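Local coordinates for protein Lic11098 (Leptospira interrogans serogroup Icterohaemorrhagiae serovar copenhageni, PDB 4U08) that is of unknown function but folds as a leucine-rich repeat solenoid, a scaffold that commonly mediates protein binding, and is regarded as a possible virulence factor, at residues A[318-324]-A[341-345]; A[367-373]-A[391-396]. All coordinates share one frame. Numbering follows the deposited sequence.

Contact 1: A[318-324]-A[341-345]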
# COMPACT_ATOMS: atom_id res chain seq x y z
N LEU A 318 27.71 -3.82 -1.66
CA LEU A 318 26.33 -4.32 -1.81
C LEU A 318 26.35 -5.73 -2.42
O LEU A 318 25.98 -5.94 -3.57
CB LEU A 318 25.49 -3.34 -2.63
CG LEU A 318 25.36 -1.93 -2.03
CD1 LEU A 318 24.67 -1.00 -2.99
CD2 LEU A 318 24.60 -1.96 -0.72
N ARG A 319 26.81 -6.70 -1.61
CA ARG A 319 27.01 -8.09 -2.02
C ARG A 319 25.75 -8.80 -2.53
O ARG A 319 25.86 -9.71 -3.34
CB ARG A 319 27.69 -8.91 -0.90
CG ARG A 319 26.89 -9.00 0.40
CD ARG A 319 27.47 -10.00 1.38
NE ARG A 319 26.43 -10.58 2.22
CZ ARG A 319 26.20 -10.26 3.50
NH1 ARG A 319 26.97 -9.36 4.11
NH2 ARG A 319 25.22 -10.84 4.17
N ASN A 320 24.55 -8.36 -2.08
CA ASN A 320 23.31 -9.00 -2.51
C ASN A 320 22.59 -8.28 -3.63
O ASN A 320 21.53 -8.72 -4.07
CB ASN A 320 22.38 -9.20 -1.29
CG ASN A 320 22.82 -10.39 -0.49
OD1 ASN A 320 23.11 -11.46 -1.04
ND2 ASN A 320 22.98 -10.22 0.80
N LEU A 321 23.18 -7.20 -4.16
CA LEU A 321 22.56 -6.41 -5.20
C LEU A 321 22.45 -7.17 -6.49
O LEU A 321 23.46 -7.67 -6.99
CB LEU A 321 23.34 -5.09 -5.41
CG LEU A 321 22.57 -3.97 -6.09
CD1 LEU A 321 21.46 -3.40 -5.17
CD2 LEU A 321 23.53 -2.83 -6.50
N GLU A 322 21.24 -7.24 -7.03
CA GLU A 322 20.94 -7.93 -8.27
C GLU A 322 20.60 -6.97 -9.37
O GLU A 322 20.80 -7.29 -10.55
CB GLU A 322 19.77 -8.90 -8.06
CG GLU A 322 20.12 -10.02 -7.10
CD GLU A 322 18.99 -10.96 -6.73
OE1 GLU A 322 17.82 -10.69 -7.09
OE2 GLU A 322 19.29 -11.99 -6.08
N SER A 323 20.02 -5.82 -9.02
CA SER A 323 19.59 -4.87 -10.03
C SER A 323 20.00 -3.45 -9.67
O SER A 323 19.69 -2.98 -8.57
CB SER A 323 18.08 -4.97 -10.23
OG SER A 323 17.67 -4.10 -11.27
N LEU A 324 20.69 -2.76 -10.60
CA LEU A 324 21.13 -1.38 -10.37
C LEU A 324 20.74 -0.51 -11.55
O LEU A 324 21.14 -0.78 -12.69
CB LEU A 324 22.65 -1.34 -10.08
CG LEU A 324 23.33 0.03 -9.84
CD1 LEU A 324 22.65 0.83 -8.67
CD2 LEU A 324 24.85 -0.17 -9.58
N LEU A 341 30.34 -6.55 -7.13
CA LEU A 341 28.90 -6.86 -7.15
C LEU A 341 28.65 -8.21 -7.83
O LEU A 341 28.08 -8.27 -8.90
CB LEU A 341 28.10 -5.71 -7.80
CG LEU A 341 28.25 -4.33 -7.14
CD1 LEU A 341 27.50 -3.29 -7.93
CD2 LEU A 341 27.82 -4.35 -5.70
N GLN A 342 29.07 -9.31 -7.18
CA GLN A 342 29.01 -10.67 -7.75
C GLN A 342 27.61 -11.21 -8.05
O GLN A 342 27.48 -12.10 -8.88
CB GLN A 342 29.80 -11.67 -6.88
CG GLN A 342 31.33 -11.47 -6.99
CD GLN A 342 31.82 -11.49 -8.42
OE1 GLN A 342 31.74 -12.52 -9.12
NE2 GLN A 342 32.28 -10.35 -8.93
N LYS A 343 26.57 -10.66 -7.41
CA LYS A 343 25.19 -11.10 -7.65
C LYS A 343 24.45 -10.23 -8.66
O LYS A 343 23.30 -10.51 -8.97
CB LYS A 343 24.43 -11.22 -6.32
CG LYS A 343 24.94 -12.40 -5.48
CD LYS A 343 24.06 -12.65 -4.25
CE LYS A 343 24.67 -13.66 -3.31
NZ LYS A 343 23.76 -13.99 -2.18
N LEU A 344 25.13 -9.18 -9.22
CA LEU A 344 24.47 -8.26 -10.13
C LEU A 344 24.07 -8.93 -11.43
O LEU A 344 24.90 -9.56 -12.08
CB LEU A 344 25.36 -7.01 -10.37
CG LEU A 344 24.67 -5.77 -10.93
CD1 LEU A 344 23.74 -5.15 -9.88
CD2 LEU A 344 25.71 -4.73 -11.33
N GLN A 345 22.80 -8.79 -11.81
CA GLN A 345 22.26 -9.39 -13.04
C GLN A 345 21.88 -8.36 -14.09
O GLN A 345 21.92 -8.65 -15.29
CB GLN A 345 21.06 -10.30 -12.72
CG GLN A 345 21.47 -11.55 -11.94
CD GLN A 345 20.33 -12.49 -11.64
OE1 GLN A 345 20.21 -12.99 -10.53
NE2 GLN A 345 19.51 -12.79 -12.63
O HOH W 1 25.99 -7.98 -6.15
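In a repeat solenoid, successive coils tend to meet at equivalent positions, and residues 318-324 and 341-345 show how. Both begin with a type I beta turn, Leu318 to Leu321 and Leu341 to Leu344, each closed by a 3.1 Å hydrogen bond from the last residue's N to the first residue's O. Between the two segments, the direct backbone hydrogen bond is Gln345 N to Glu322 O, 2.8 Å long and nearly straight; Glu322 and Leu324 also bond to Thr346. A CA-H...O contact joins Glu322 CA to Lys343 O at 3.6 Å. A water sits where the turns face each other: it accepts from Lys343 N (3.0 Å) and is placed to donate to Leu321 O (2.7 Å) and, over a longer distance, Leu318 O (3.3 Å), though other acceptors also lie in reach.

Side chains add a polar pair outside and stacked leucines inside. Lys343 NZ donates to Asn320 OD1 at 2.9 Å, while Asn320 ND2 is bonded to Gln296 O of the preceding coil. In the interior, Leu321 CD2 meets Leu341 CD1 (4.2 Å) and Leu344 CD1 (4.1 Å), and Leu324 CB touches Leu344 CD1 (4.0 Å). Leu298 and Leu367 extend the stack on neighbouring coils.

Leu318 and Leu321 thus recur as Leu341 and Leu344, one 23-residue period later, in the stacked-coil arrangement of the leucine-rich repeat.

Contact 2: A[367-373]-A[391-396]. With ZN (zinc ion), chain D.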
# COMPACT_ATOMS: atom_id res chain seq x y z
N LEU A 367 26.37 -11.07 -14.63
CA LEU A 367 25.65 -10.03 -15.35
C LEU A 367 24.99 -10.58 -16.60
O LEU A 367 25.63 -11.30 -17.37
CB LEU A 367 26.58 -8.83 -15.67
CG LEU A 367 25.91 -7.48 -15.89
CD1 LEU A 367 25.26 -6.94 -14.55
CD2 LEU A 367 26.96 -6.46 -16.37
N LYS A 368 23.69 -10.34 -16.75
CA LYS A 368 22.88 -10.84 -17.86
C LYS A 368 22.55 -9.75 -18.84
O LYS A 368 22.49 -9.97 -20.05
CB LYS A 368 21.59 -11.52 -17.34
CG LYS A 368 21.82 -12.75 -16.46
CD LYS A 368 20.50 -13.17 -15.77
CE LYS A 368 20.24 -14.68 -15.74
NZ LYS A 368 20.32 -15.26 -14.37
N LYS A 369 22.30 -8.54 -18.32
CA LYS A 369 21.95 -7.40 -19.16
C LYS A 369 22.72 -6.15 -18.75
O LYS A 369 22.76 -5.76 -17.58
CB LYS A 369 20.43 -7.16 -19.10
CG LYS A 369 19.60 -8.15 -19.91
CD LYS A 369 18.12 -8.05 -19.54
CE LYS A 369 17.25 -9.03 -20.30
NZ LYS A 369 16.92 -8.53 -21.66
N LEU A 370 23.33 -5.50 -19.75
CA LEU A 370 24.10 -4.26 -19.58
C LEU A 370 23.63 -3.25 -20.61
O LEU A 370 23.71 -3.51 -21.81
CB LEU A 370 25.61 -4.55 -19.64
CG LEU A 370 26.57 -3.35 -19.48
CD1 LEU A 370 26.36 -2.63 -18.11
CD2 LEU A 370 28.01 -3.82 -19.59
N TYR A 371 23.04 -2.14 -20.15
CA TYR A 371 22.47 -1.13 -21.03
C TYR A 371 23.43 0.07 -21.09
O TYR A 371 23.70 0.69 -20.05
CB TYR A 371 21.11 -0.71 -20.51
CG TYR A 371 20.12 -1.85 -20.42
CD1 TYR A 371 19.34 -2.20 -21.51
CD2 TYR A 371 19.92 -2.53 -19.22
CE1 TYR A 371 18.36 -3.19 -21.41
CE2 TYR A 371 18.96 -3.53 -19.12
CZ TYR A 371 18.20 -3.87 -20.22
OH TYR A 371 17.26 -4.86 -20.10
N LEU A 372 23.98 0.36 -22.29
CA LEU A 372 25.00 1.42 -22.42
C LEU A 372 24.66 2.52 -23.41
O LEU A 372 25.46 3.44 -23.58
CB LEU A 372 26.35 0.77 -22.84
CG LEU A 372 26.97 -0.27 -21.89
CD1 LEU A 372 28.20 -0.91 -22.54
CD2 LEU A 372 27.37 0.37 -20.56
N HIS A 373 23.49 2.43 -24.08
CA HIS A 373 23.07 3.40 -25.08
C HIS A 373 23.18 4.84 -24.56
O HIS A 373 22.90 5.08 -23.39
CB HIS A 373 21.65 3.07 -25.57
CG HIS A 373 21.23 3.81 -26.79
ND1 HIS A 373 21.87 3.63 -28.00
CD2 HIS A 373 20.21 4.68 -26.97
CE1 HIS A 373 21.26 4.43 -28.86
NE2 HIS A 373 20.26 5.09 -28.28
N GLN A 391 28.40 -14.19 -21.44
CA GLN A 391 27.06 -14.56 -20.99
C GLN A 391 26.15 -13.34 -20.88
O GLN A 391 24.94 -13.48 -20.67
CB GLN A 391 27.15 -15.30 -19.64
CG GLN A 391 27.38 -16.82 -19.80
CD GLN A 391 28.78 -17.18 -20.26
OE1 GLN A 391 28.97 -17.77 -21.32
NE2 GLN A 391 29.77 -16.85 -19.45
N CYS A 392 26.72 -12.12 -21.01
CA CYS A 392 25.97 -10.88 -20.89
C CYS A 392 25.49 -10.37 -22.22
O CYS A 392 26.25 -10.41 -23.19
CB CYS A 392 26.82 -9.82 -20.17
SG CYS A 392 25.88 -8.37 -19.61
N ILE A 393 24.24 -9.86 -22.27
CA ILE A 393 23.71 -9.19 -23.45
C ILE A 393 24.03 -7.71 -23.22
O ILE A 393 23.60 -7.12 -22.22
CB ILE A 393 22.20 -9.45 -23.71
CG1 ILE A 393 21.91 -10.96 -23.89
CG2 ILE A 393 21.75 -8.67 -24.96
CD1 ILE A 393 20.51 -11.40 -23.42
N ILE A 394 24.82 -7.12 -24.11
CA ILE A 394 25.23 -5.72 -23.98
C ILE A 394 24.48 -4.90 -25.03
O ILE A 394 24.65 -5.14 -26.23
CB ILE A 394 26.77 -5.58 -24.04
CG1 ILE A 394 27.44 -6.45 -22.96
CG2 ILE A 394 27.20 -4.10 -23.96
CD1 ILE A 394 28.93 -6.44 -22.90
N TYR A 395 23.61 -3.98 -24.58
CA TYR A 395 22.80 -3.15 -25.47
C TYR A 395 23.56 -1.84 -25.69
O TYR A 395 23.69 -1.06 -24.75
CB TYR A 395 21.39 -2.90 -24.88
CG TYR A 395 20.59 -4.16 -24.64
CD1 TYR A 395 19.80 -4.71 -25.64
CD2 TYR A 395 20.62 -4.80 -23.40
CE1 TYR A 395 19.06 -5.87 -25.42
CE2 TYR A 395 19.86 -5.95 -23.16
CZ TYR A 395 19.07 -6.47 -24.17
OH TYR A 395 18.34 -7.61 -23.93
N PHE A 396 24.19 -1.71 -26.86
CA PHE A 396 24.98 -0.56 -27.30
C PHE A 396 25.00 -0.52 -28.82
O PHE A 396 24.25 0.23 -29.43
CB PHE A 396 26.42 -0.65 -26.76
CG PHE A 396 27.29 0.55 -27.07
CD1 PHE A 396 27.18 1.72 -26.34
CD2 PHE A 396 28.22 0.50 -28.11
CE1 PHE A 396 27.97 2.84 -26.64
CE2 PHE A 396 29.03 1.61 -28.40
CZ PHE A 396 28.90 2.77 -27.66
ZN ZN D . 18.28 5.80 -28.99
O HOH W 2 21.18 0.59 -23.77
O HOH W 3 17.48 7.32 -27.71
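Four backbone hydrogen bonds join residues 367-373 to 391-396 as neighbouring parallel strands: Ile393 N to Lys368 O (2.8 Å), Leu370 N to Ile393 O (3.0 Å), Tyr395 N to Leu370 O (2.8 Å) and Leu372 N to Tyr395 O (2.9 Å). The motif is a beta-alpha-beta crossover through helix 379-388 that closes the leucine-rich repeat solenoid, with strand 393-395 at the edge of its long sheet. The short axes lie 4.8 Å apart at 13°, pairing Lys369 with Ile393, Leu370 with Ile394 and Tyr371 with Tyr395.

On the face bearing Lys369, Tyr371 and Tyr395, Lys369 NZ donates to Tyr395 OH at 2.8 Å. The two tyrosine rings run nearly parallel, with planes at 8° and centroids 4.8 Å apart, but are slid so far that they barely overlap; Tyr371 CE1 comes within 3.4 Å of Tyr395 CD2.

Leu370 and Ile394 point to the opposite face, toward the interior, where Leu367, Cys392 and Leu372 from beyond the strands join them. Cys392 SG lies 3.8 Å from both Leu367 CG and Leu370 CB, while Ile394 CG1 approaches Leu370 CB at 4.2 Å and Ile394 CG2 reaches Leu372 CD1 at 3.6 Å. Helix 379-388 packs on part of this layer, Ile382 touching Leu372 and Ile385 touching Ile394. Farther along, Phe396 CD1 packs against Leu372 CB at 3.7 Å.

Beyond the strand, a water accepts from His373 N (3.0 Å) and donates to Tyr395 O (3.2 Å), and the imidazole of the same histidine binds a zinc ion, His373 NE2 sitting 2.2 Å from the metal, which also holds a water.

With centres 15 Å apart, the two contacts illustrate a regular coil-to-coil step and the terminal step near the C-terminal end of one solenoid. They follow in series along the chain, contact 1 closing before contact 2 opens, and both belong to the same long parallel sheet in which strands 323-325, 346-348, 369-371 and 393-395 are successive neighbours. They also touch directly: the probable hydrogen bonds from Lys368 N and Lys369 N to Gln345 O tie the last residue of contact 1 to segment 367-373, at and just before strand 369-371, and Leu367 CD1 packs on Leu344 O. Contact 1 joins two successive regular coils; in contact 2 a helical crossover brings the stack to its C-terminal end.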